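Local coordinates for stringent starvation protein A homolog (Haemophilus influenzae, PDB 3LYK) that probably forms an equimolar complex with the RNA polymerase holoenzyme, but not with the core enzyme, and belongs to the glutathione S-transferase superfamily, at residues B[8-13]-B[35-40]; B[15-20]-B[105-110]. One frame throughout, in Å; residues are numbered along the deposited sequence.

How the contacts relate
Contact 1 and contact 2 share one beta-alpha-beta unit, made of strand 3-11, helix 16-27 and strand 30-36. Contact 1 pairs the ends of its two strands. Contact 2 joins the first turn of its helix to helix 89-115 of the C-terminal region, so it bridges the N-terminal and C-terminal domains. The contact centres are about 16 Å apart. Contact 2 lies about 7 Å from the centre of the chain, and contact 1 about 16 Å from it. The two meet at Cys18, whose SG packs 3.4 Å from Ser11 CB. The loop after strand 3-11 leads from one contact straight into the other.

Contact 1 (B[8-13]-B[35-40]); sequences TLFSNK and AEVDLQ
Glu36 reaches across to the backbone of Lys13. Its CG is anti to the backbone N (chi1 -176°), and the chain then bends at chi2, which brings the carboxylate back toward segment 8-13. Glu36 OE2 accepts from Lys13 N at 2.7 Å, using its syn lone pair. The Lys13 side chain crosses Glu36 at about a right angle, with CG near OE2. Its ammonium group is not in contact: Lys13 NZ stays 5.0 Å from Glu36 OE2, though the opposite charges may still attract. The other carboxylate oxygen, Glu36 OE1, accepts from a water at 2.6 Å. That water is also bonded to Ser11 OG, so it links the side chains of Ser11 and Glu36, which lie on the same face of the sheet.

Phe10 and Ala35 lie on the opposite face. Phe10 CD1 meets Ala35 CB obliquely at 4.0 Å. Val37 CG1 comes to the edge of the same ring, in its plane, and the two side chains cross at about a right angle. Leu46 and Leu49 of helix 44-49 also pack on Phe10.

Past the strand ends, the Asn12 amide carries on the pairing. Asn12 ND2 donates to Val37 O at 2.9 Å, almost straight (171°) and in the plane of both the amide and the carbonyl. Asn12 OD1 accepts from Asp14 N, so both ends of the amide are held.

The backbones pair in parallel. Ala35 N donates to Leu9 O at 2.8 Å. Ser11 bonds on both sides, its N to Ala35 O and its O to Val37 N. Strands 3-11 and 30-36, paired in parallel and joined through helix 16-27, form the beta-alpha-beta unit that opens the thioredoxin-like N-terminal domain of the GST superfamily.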
loop_
_atom_site.group_PDB
_atom_site.type_symbol
_atom_site.label_atom_id
_atom_site.label_comp_id
_atom_site.label_asym_id
_atom_site.label_seq_id
_atom_site.Cartn_x
_atom_site.Cartn_y
_atom_site.Cartn_z
ATOM N N THR B 8 -14.152 -16.672 3.913
ATOM C CA THR B 8 -14.566 -16.707 2.521
ATOM C C THR B 8 -13.698 -15.718 1.766
ATOM O O THR B 8 -13.536 -14.578 2.220
ATOM C CB THR B 8 -16.055 -16.285 2.372
ATOM O OG1 THR B 8 -16.869 -17.195 3.103
ATOM C CG2 THR B 8 -16.510 -16.285 0.919
ATOM N N LEU B 9 -13.113 -16.182 0.659
ATOM C CA LEU B 9 -12.431 -15.353 -0.272
ATOM C C LEU B 9 -13.265 -15.166 -1.540
ATOM O O LEU B 9 -13.529 -16.137 -2.272
ATOM C CB LEU B 9 -11.072 -15.952 -0.641
ATOM C CG LEU B 9 -10.277 -15.137 -1.653
ATOM C CD1 LEU B 9 -9.746 -13.917 -0.916
ATOM C CD2 LEU B 9 -9.126 -15.949 -2.270
ATOM N N PHE B 10 -13.675 -13.928 -1.806
ATOM C CA PHE B 10 -14.265 -13.570 -3.095
ATOM C C PHE B 10 -13.140 -13.302 -4.029
ATOM O O PHE B 10 -12.269 -12.447 -3.756
ATOM C CB PHE B 10 -15.189 -12.330 -3.018
ATOM C CG PHE B 10 -16.422 -12.560 -2.222
ATOM C CD1 PHE B 10 -17.611 -12.923 -2.846
ATOM C CD2 PHE B 10 -16.400 -12.413 -0.835
ATOM C CE1 PHE B 10 -18.769 -13.166 -2.090
ATOM C CE2 PHE B 10 -17.547 -12.649 -0.062
ATOM C CZ PHE B 10 -18.740 -13.023 -0.693
ATOM N N SER B 11 -13.118 -14.026 -5.142
ATOM C CA SER B 11 -12.005 -13.880 -6.047
ATOM C C SER B 11 -12.382 -14.243 -7.450
ATOM O O SER B 11 -13.389 -14.932 -7.680
ATOM C CB SER B 11 -10.813 -14.786 -5.632
ATOM O OG SER B 11 -11.209 -16.113 -5.611
ATOM N N ASN B 12 -11.507 -13.852 -8.368
ATOM C CA ASN B 12 -11.617 -14.301 -9.745
ATOM C C ASN B 12 -10.375 -15.087 -10.124
ATOM O O ASN B 12 -9.247 -14.663 -9.819
ATOM C CB ASN B 12 -11.829 -13.102 -10.689
ATOM C CG ASN B 12 -11.828 -13.514 -12.141
ATOM O OD1 ASN B 12 -10.775 -13.613 -12.747
ATOM N ND2 ASN B 12 -13.017 -13.810 -12.690
ATOM N N LYS B 13 -10.571 -16.233 -10.777
ATOM C CA LYS B 13 -9.472 -17.152 -11.091
ATOM C C LYS B 13 -8.422 -16.645 -12.071
ATOM O O LYS B 13 -7.360 -17.220 -12.153
ATOM C CB LYS B 13 -10.035 -18.506 -11.618
ATOM C CG LYS B 13 -10.797 -18.396 -12.945
ATOM C CD LYS B 13 -11.078 -19.842 -13.425
ATOM C CE LYS B 13 -12.445 -19.975 -14.047
ATOM N NZ LYS B 13 -12.528 -19.225 -15.338
ATOM N N ALA B 35 -15.180 -18.144 -3.249
ATOM C CA ALA B 35 -16.420 -17.776 -3.942
ATOM C C ALA B 35 -16.007 -17.077 -5.211
ATOM O O ALA B 35 -15.539 -15.923 -5.182
ATOM C CB ALA B 35 -17.326 -16.896 -3.077
ATOM N N GLU B 36 -16.156 -17.798 -6.322
ATOM C CA GLU B 36 -15.716 -17.315 -7.613
ATOM C C GLU B 36 -16.615 -16.160 -8.037
ATOM O O GLU B 36 -17.806 -16.194 -7.809
ATOM C CB GLU B 36 -15.745 -18.435 -8.684
ATOM C CG GLU B 36 -15.184 -17.970 -10.011
ATOM C CD GLU B 36 -13.663 -17.747 -9.974
ATOM O OE1 GLU B 36 -12.993 -18.244 -9.036
ATOM O OE2 GLU B 36 -13.127 -17.090 -10.895
ATOM N N VAL B 37 -16.047 -15.126 -8.630
ATOM C CA VAL B 37 -16.873 -14.011 -9.063
ATOM C C VAL B 37 -16.491 -13.635 -10.480
ATOM O O VAL B 37 -15.316 -13.605 -10.857
ATOM C CB VAL B 37 -16.809 -12.731 -8.145
ATOM C CG1 VAL B 37 -16.587 -13.044 -6.664
ATOM C CG2 VAL B 37 -15.838 -11.726 -8.646
ATOM N N ASP B 38 -17.523 -13.328 -11.244
ATOM C CA ASP B 38 -17.408 -12.806 -12.596
ATOM C C ASP B 38 -17.361 -11.294 -12.474
ATOM O O ASP B 38 -18.249 -10.686 -11.882
ATOM C CB ASP B 38 -18.665 -13.256 -13.343
ATOM C CG ASP B 38 -18.667 -12.869 -14.811
ATOM O OD1 ASP B 38 -18.779 -13.782 -15.651
ATOM O OD2 ASP B 38 -18.588 -11.675 -15.126
ATOM N N LEU B 39 -16.326 -10.685 -13.025
ATOM C CA LEU B 39 -16.137 -9.229 -12.928
ATOM C C LEU B 39 -17.248 -8.364 -13.533
ATOM O O LEU B 39 -17.451 -7.249 -13.083
ATOM C CB LEU B 39 -14.736 -8.808 -13.424
ATOM C CG LEU B 39 -13.651 -9.586 -12.629
ATOM C CD1 LEU B 39 -12.279 -9.590 -13.310
ATOM C CD2 LEU B 39 -13.524 -9.078 -11.211
ATOM N N GLN B 40 -17.988 -8.873 -14.519
ATOM C CA GLN B 40 -19.099 -8.092 -15.111
ATOM C C GLN B 40 -20.407 -8.285 -14.367
ATOM O O GLN B 40 -21.348 -7.541 -14.570
ATOM C CB GLN B 40 -19.311 -8.490 -16.566
ATOM C CG GLN B 40 -18.021 -8.724 -17.302
ATOM C CD GLN B 40 -17.084 -7.566 -17.154
ATOM O OE1 GLN B 40 -15.869 -7.744 -17.048
ATOM N NE2 GLN B 40 -17.642 -6.357 -17.123
HETATM O O HOH W 1 -10.768 -17.759 -7.774
#

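Contact 2 (B[15-20]-B[105-110])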
loop_
_atom_site.group_PDB
_atom_site.type_symbol
_atom_site.label_atom_id
_atom_site.label_comp_id
_atom_site.label_asym_id
_atom_site.label_seq_id
_atom_site.Cartn_x
_atom_site.Cartn_y
_atom_site.Cartn_z
ATOM N N ASP B 15 -7.436 -13.302 -11.991
ATOM C CA ASP B 15 -6.949 -12.028 -11.458
ATOM C C ASP B 15 -5.635 -12.243 -10.663
ATOM O O ASP B 15 -5.571 -13.099 -9.789
ATOM C CB ASP B 15 -8.055 -11.389 -10.615
ATOM C CG ASP B 15 -7.624 -10.079 -9.982
ATOM O OD1 ASP B 15 -7.627 -9.065 -10.685
ATOM O OD2 ASP B 15 -7.244 -10.063 -8.790
ATOM N N ILE B 16 -4.597 -11.483 -10.996
ATOM C CA ILE B 16 -3.267 -11.678 -10.429
ATOM C C ILE B 16 -3.203 -11.406 -8.909
ATOM O O ILE B 16 -2.478 -12.096 -8.169
ATOM C CB ILE B 16 -2.194 -10.893 -11.241
ATOM C CG1 ILE B 16 -0.789 -11.291 -10.816
ATOM C CG2 ILE B 16 -2.396 -9.335 -11.183
ATOM C CD1 ILE B 16 0.259 -10.829 -11.769
ATOM N N TYR B 17 -4.012 -10.438 -8.467
ATOM C CA TYR B 17 -4.154 -10.070 -7.052
ATOM C C TYR B 17 -4.829 -11.182 -6.271
ATOM O O TYR B 17 -4.441 -11.445 -5.132
ATOM C CB TYR B 17 -4.917 -8.728 -6.870
ATOM C CG TYR B 17 -4.229 -7.616 -7.654
ATOM C CD1 TYR B 17 -2.983 -7.127 -7.229
ATOM C CD2 TYR B 17 -4.796 -7.092 -8.833
ATOM C CE1 TYR B 17 -2.313 -6.145 -7.948
ATOM C CE2 TYR B 17 -4.135 -6.084 -9.565
ATOM C CZ TYR B 17 -2.887 -5.621 -9.099
ATOM O OH TYR B 17 -2.172 -4.662 -9.781
ATOM N N CYS B 18 -5.812 -11.857 -6.881
ATOM C CA CYS B 18 -6.462 -12.993 -6.216
ATOM C C CYS B 18 -5.431 -14.118 -6.117
ATOM O O CYS B 18 -5.319 -14.790 -5.087
ATOM C CB CYS B 18 -7.715 -13.449 -6.992
ATOM S SG CYS B 18 -9.007 -12.135 -6.858
ATOM N N HIS B 19 -4.639 -14.267 -7.160
ATOM C CA HIS B 19 -3.614 -15.310 -7.137
ATOM C C HIS B 19 -2.580 -15.093 -5.988
ATOM O O HIS B 19 -2.256 -16.022 -5.244
ATOM C CB HIS B 19 -2.958 -15.445 -8.514
ATOM C CG HIS B 19 -2.112 -16.672 -8.642
ATOM N ND1 HIS B 19 -1.346 -16.940 -9.755
ATOM C CD2 HIS B 19 -1.903 -17.704 -7.778
ATOM C CE1 HIS B 19 -0.686 -18.072 -9.568
ATOM N NE2 HIS B 19 -1.005 -18.550 -8.372
ATOM N N GLN B 20 -2.093 -13.852 -5.826
ATOM C CA GLN B 20 -1.197 -13.536 -4.712
ATOM C C GLN B 20 -1.772 -14.016 -3.356
ATOM O O GLN B 20 -1.065 -14.641 -2.551
ATOM C CB GLN B 20 -0.977 -12.008 -4.589
ATOM C CG GLN B 20 -0.352 -11.321 -5.791
ATOM C CD GLN B 20 -0.305 -9.798 -5.579
ATOM O OE1 GLN B 20 -1.108 -9.236 -4.835
ATOM N NE2 GLN B 20 0.593 -9.147 -6.255
ATOM N N ASP B 105 5.730 -0.952 -11.845
ATOM C CA ASP B 105 6.488 -1.025 -13.084
ATOM C C ASP B 105 6.107 -2.237 -13.986
ATOM O O ASP B 105 5.977 -2.076 -15.202
ATOM C CB ASP B 105 7.992 -1.125 -12.796
ATOM C CG ASP B 105 8.556 0.088 -12.018
ATOM O OD1 ASP B 105 9.745 0.030 -11.630
ATOM O OD2 ASP B 105 7.842 1.080 -11.791
ATOM N N TRP B 106 5.961 -3.444 -13.411
ATOM C CA TRP B 106 5.719 -4.638 -14.239
ATOM C C TRP B 106 4.264 -4.972 -14.456
ATOM O O TRP B 106 3.883 -5.287 -15.575
ATOM C CB TRP B 106 6.452 -5.848 -13.696
ATOM C CG TRP B 106 7.928 -5.719 -13.740
ATOM C CD1 TRP B 106 8.663 -4.814 -14.470
ATOM C CD2 TRP B 106 8.870 -6.561 -13.085
ATOM N NE1 TRP B 106 10.006 -5.026 -14.271
ATOM C CE2 TRP B 106 10.161 -6.094 -13.428
ATOM C CE3 TRP B 106 8.752 -7.685 -12.245
ATOM C CZ2 TRP B 106 11.328 -6.694 -12.940
ATOM C CZ3 TRP B 106 9.908 -8.285 -11.767
ATOM C CH2 TRP B 106 11.180 -7.790 -12.110
ATOM N N TYR B 107 3.425 -4.881 -13.417
ATOM C CA TYR B 107 2.026 -5.255 -13.546
ATOM C C TYR B 107 1.231 -4.560 -14.670
ATOM O O TYR B 107 0.369 -5.219 -15.293
ATOM C CB TYR B 107 1.297 -5.191 -12.192
ATOM C CG TYR B 107 1.524 -6.399 -11.259
ATOM C CD1 TYR B 107 2.714 -7.122 -11.279
ATOM C CD2 TYR B 107 0.523 -6.811 -10.366
ATOM C CE1 TYR B 107 2.930 -8.224 -10.441
ATOM C CE2 TYR B 107 0.732 -7.910 -9.503
ATOM C CZ TYR B 107 1.943 -8.609 -9.562
ATOM O OH TYR B 107 2.147 -9.702 -8.742
ATOM N N PRO B 108 1.444 -3.225 -14.891
ATOM C CA PRO B 108 0.664 -2.600 -15.987
ATOM C C PRO B 108 1.067 -3.102 -17.360
ATOM O O PRO B 108 0.219 -3.202 -18.218
ATOM C CB PRO B 108 0.990 -1.091 -15.866
ATOM C CG PRO B 108 1.361 -0.908 -14.380
ATOM C CD PRO B 108 2.088 -2.202 -14.023
ATOM N N THR B 109 2.342 -3.411 -17.546
ATOM C CA THR B 109 2.846 -3.990 -18.784
ATOM C C THR B 109 2.227 -5.389 -19.014
ATOM O O THR B 109 1.789 -5.720 -20.126
ATOM C CB THR B 109 4.372 -4.065 -18.760
ATOM O OG1 THR B 109 4.884 -2.801 -18.369
ATOM C CG2 THR B 109 4.973 -4.438 -20.155
ATOM N N LEU B 110 2.146 -6.181 -17.949
ATOM C CA LEU B 110 1.466 -7.472 -18.016
ATOM C C LEU B 110 0.020 -7.301 -18.414
ATOM O O LEU B 110 -0.463 -8.039 -19.255
ATOM C CB LEU B 110 1.584 -8.251 -16.678
ATOM C CG LEU B 110 0.914 -9.629 -16.621
ATOM C CD1 LEU B 110 1.528 -10.586 -17.674
ATOM C CD2 LEU B 110 0.955 -10.214 -15.181
#
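Ile16 carries CG1 anti to its backbone N (chi1 -170°), and chi2 is also near anti, so CD1 extends toward Tyr107 and Leu110. Gln20, one turn on, has CG anti to its carbonyl carbon and is extended beyond it, which brings its amide to the Tyr107 hydroxyl.

Ile16 CD1 sits over one face of the Tyr107 ring, offset toward the rim, in a CH-pi contact 3.9 Å from the centroid. Ile16 and Leu110 reach toward each other tip to tip, with Ile16 CD1 3.5 Å from Leu110 CD2. Gln20 NE2 donates to Tyr107 OH at 3.0 Å. The hydroxyl also bonds Tyr156 O of helix 152-165, so two partners fix it. Gln20 OE1 in turn bonds Ser68 OG.

This is the interface between the thioredoxin-like N-terminal domain and the helical C-terminal domain of the GST fold. The axes of the short segments 16-20 and 105-110 come no nearer than 13.5 Å, with their directions at 129°. At that separation long side chains make the contact.

Tyr17 slides past Tyr107 in the opposite direction. The ring planes are 51° apart, and Tyr17 OH lies at the edge of the other ring, 3.5 Å from Tyr107 CD2. That hydroxyl bonds Glu103 OE2, a second link to helix 89-115.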